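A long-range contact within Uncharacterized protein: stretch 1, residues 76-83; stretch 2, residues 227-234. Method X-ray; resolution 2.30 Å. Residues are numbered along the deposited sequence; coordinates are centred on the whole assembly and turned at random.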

# COMPACT_ATOMS: atom_id res chain seq x y z
N PRO A 76 2.37 6.89 27.82
CA PRO A 76 2.52 6.17 26.56
C PRO A 76 1.51 5.03 26.32
O PRO A 76 1.34 4.63 25.18
N ASP A 77 0.84 4.52 27.36
CA ASP A 77 -0.12 3.41 27.17
C ASP A 77 -1.24 3.77 26.20
O ASP A 77 -1.73 2.92 25.48
N HIS A 78 -1.64 5.04 26.21
CA HIS A 78 -2.77 5.54 25.41
C HIS A 78 -2.31 6.31 24.15
O HIS A 78 -2.94 7.27 23.73
N ARG A 79 -1.20 5.85 23.57
CA ARG A 79 -0.55 6.48 22.44
C ARG A 79 0.06 5.43 21.53
O ARG A 79 0.43 4.35 21.98
N ILE A 80 0.20 5.78 20.26
CA ILE A 80 1.03 5.01 19.35
C ILE A 80 2.47 5.45 19.65
O ILE A 80 2.73 6.64 19.80
N SER A 81 3.39 4.49 19.77
CA SER A 81 4.83 4.75 19.92
C SER A 81 5.60 3.99 18.85
O SER A 81 6.12 2.89 19.10
N ALA A 82 5.69 4.60 17.66
CA ALA A 82 6.40 3.99 16.51
C ALA A 82 7.84 4.50 16.34
O ALA A 82 8.04 5.61 15.84
N ALA A 83 8.84 3.71 16.75
CA ALA A 83 10.26 4.07 16.54
C ALA A 83 10.55 4.13 15.03
O ALA A 83 9.87 3.45 14.25
N GLU A 227 -6.40 -3.40 17.52
CA GLU A 227 -6.11 -3.63 16.12
C GLU A 227 -5.44 -2.39 15.55
O GLU A 227 -4.43 -2.50 14.92
N PHE A 228 -5.99 -1.21 15.81
CA PHE A 228 -5.37 -0.02 15.27
C PHE A 228 -3.90 0.15 15.74
O PHE A 228 -3.03 0.49 14.94
N MET A 229 -3.62 -0.15 17.01
CA MET A 229 -2.25 -0.08 17.55
C MET A 229 -1.25 -0.98 16.86
O MET A 229 -0.08 -0.61 16.72
N ARG A 230 -1.68 -2.16 16.46
CA ARG A 230 -0.87 -3.06 15.66
C ARG A 230 -0.76 -2.56 14.21
O ARG A 230 0.30 -2.61 13.60
N ASP A 231 -1.87 -2.05 13.67
CA ASP A 231 -1.96 -1.55 12.29
C ASP A 231 -1.21 -0.23 12.02
O ASP A 231 -0.82 0.04 10.88
N ALA A 232 -1.08 0.61 13.05
CA ALA A 232 -0.63 2.00 12.86
C ALA A 232 0.72 2.13 12.19
O ALA A 232 0.86 2.90 11.26
N GLN A 233 1.70 1.38 12.67
CA GLN A 233 3.04 1.38 12.09
C GLN A 233 3.12 1.01 10.59
O GLN A 233 4.00 1.49 9.87
N LEU A 234 2.21 0.16 10.11
CA LEU A 234 2.25 -0.29 8.72
C LEU A 234 1.59 0.67 7.72
O LEU A 234 1.83 0.57 6.52

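No hydrogen bond or salt bridge joins the two stretches, whose touching residues are at least 148 apart in sequence; the contact rests on side-chain packing, with one methyl group, CD1 of Ile-80, at its centre. Stretch 1 is an irregular segment laid against one flank of the helix that carries stretch 2, and together they bury 291 Å².

The CA-to-CB bond of Ile-80 points sideways, but its m,m rotamer (chi1 -63°, chi2 -59°) brings the end of the side chain nearer the helix. There Ile-80 CD1 lies 3.6 Å from CB of Ala-232, whose short side chain points toward stretch 1, and 3.7 Å from CA of Met-229. Ile-80 CD1 also reaches CG of Met-229 at 4.0 Å and, obliquely to the ring, CE2 of Phe-228 at 4.1 Å; Phe-228 is in the t rotamer and, like Ile-80, is buried. One methyl thus touches three helix residues, including the pair Phe-228 and Ala-232, which lie one turn apart.

Met-229 extends the contact along the loop. Its m,t,p conformation carries the terminal methyl to backbone oxygens, with Met-229 CE 4.0 Å from O of Arg-79 and 4.1 Å from O of Asp-77. The CA-to-CB bonds of Asp-77 and Arg-79 both point away from the helix, and the Arg-79 guanidinium finds its hydrogen bonds elsewhere in the structure.

At the other end, Ala-82 points toward the helix and packs its CB against CG of Gln-233 at 3.8 Å. Gln-233 starts out sideways, but its m,t chain brings its end nearer to stretch 1, placing Gln-233 NE2 3.8 Å from CA of Ala-82. Gln-233 NE2 is also 4.0 Å from O of Ser-81, too far for a hydrogen bond.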

# COMPACT_ATOMS: atom_id res chain seq x y z
CB PRO A 76 3.95 5.61 26.64
CG PRO A 76 4.22 5.49 28.10
CD PRO A 76 3.51 6.67 28.72
CB ASP A 77 -0.80 2.99 28.48
CG ASP A 77 0.14 2.30 29.47
OD1 ASP A 77 1.35 2.08 29.19
OD2 ASP A 77 -0.37 1.97 30.56
CB HIS A 78 -3.62 6.45 26.32
CG HIS A 78 -3.83 5.88 27.69
ND1 HIS A 78 -4.59 4.74 27.91
CD2 HIS A 78 -3.35 6.25 28.91
CE1 HIS A 78 -4.58 4.46 29.20
NE2 HIS A 78 -3.84 5.35 29.83
CB ARG A 79 0.61 7.33 22.95
CG ARG A 79 0.23 8.49 23.86
CD ARG A 79 -0.24 9.67 23.05
NE ARG A 79 -0.55 10.79 23.91
CZ ARG A 79 -0.84 12.01 23.48
NH1 ARG A 79 -0.83 12.29 22.20
NH2 ARG A 79 -1.11 12.97 24.33
CB ILE A 80 0.70 5.34 17.87
CG1 ILE A 80 -0.75 4.94 17.53
CG2 ILE A 80 1.66 4.66 16.92
CD1 ILE A 80 -1.09 3.48 17.71
CB SER A 81 5.34 4.30 21.29
OG SER A 81 4.62 4.96 22.31
CB ALA A 82 5.61 4.23 15.22
CB ALA A 83 11.19 3.09 17.25
CB GLU A 227 -7.38 -3.97 15.35
CG GLU A 227 -7.11 -4.29 13.89
CD GLU A 227 -8.31 -4.91 13.19
OE1 GLU A 227 -9.39 -5.00 13.83
OE2 GLU A 227 -8.17 -5.30 11.99
CB PHE A 228 -6.21 1.21 15.58
CG PHE A 228 -5.61 2.48 15.06
CD1 PHE A 228 -5.71 2.80 13.72
CD2 PHE A 228 -4.92 3.33 15.91
CE1 PHE A 228 -5.15 3.96 13.24
CE2 PHE A 228 -4.35 4.50 15.43
CZ PHE A 228 -4.47 4.81 14.08
CB MET A 229 -2.24 -0.42 19.03
CG MET A 229 -2.93 0.62 19.88
SD MET A 229 -2.96 0.20 21.62
CE MET A 229 -1.30 0.75 22.07
CB ARG A 230 -1.43 -4.49 15.71
CG ARG A 230 -1.31 -5.14 17.09
CD ARG A 230 -1.72 -6.60 17.10
NE ARG A 230 -2.99 -6.77 16.40
CZ ARG A 230 -4.19 -6.76 16.97
NH1 ARG A 230 -4.34 -6.64 18.29
NH2 ARG A 230 -5.26 -6.90 16.21
CB ASP A 231 -3.43 -1.24 11.90
CG ASP A 231 -4.28 -2.48 11.62
OD1 ASP A 231 -3.73 -3.61 11.52
OD2 ASP A 231 -5.52 -2.30 11.48
CB ALA A 232 -0.65 2.76 14.19
CB GLN A 233 3.89 0.39 12.88
CG GLN A 233 4.12 0.82 14.33
CD GLN A 233 4.93 -0.20 15.11
OE1 GLN A 233 4.87 -1.42 14.85
NE2 GLN A 233 5.69 0.29 16.08
CB LEU A 234 1.56 -1.66 8.59
CG LEU A 234 2.24 -2.90 9.18
CD1 LEU A 234 2.62 -2.70 10.64
CD2 LEU A 234 1.29 -4.09 9.05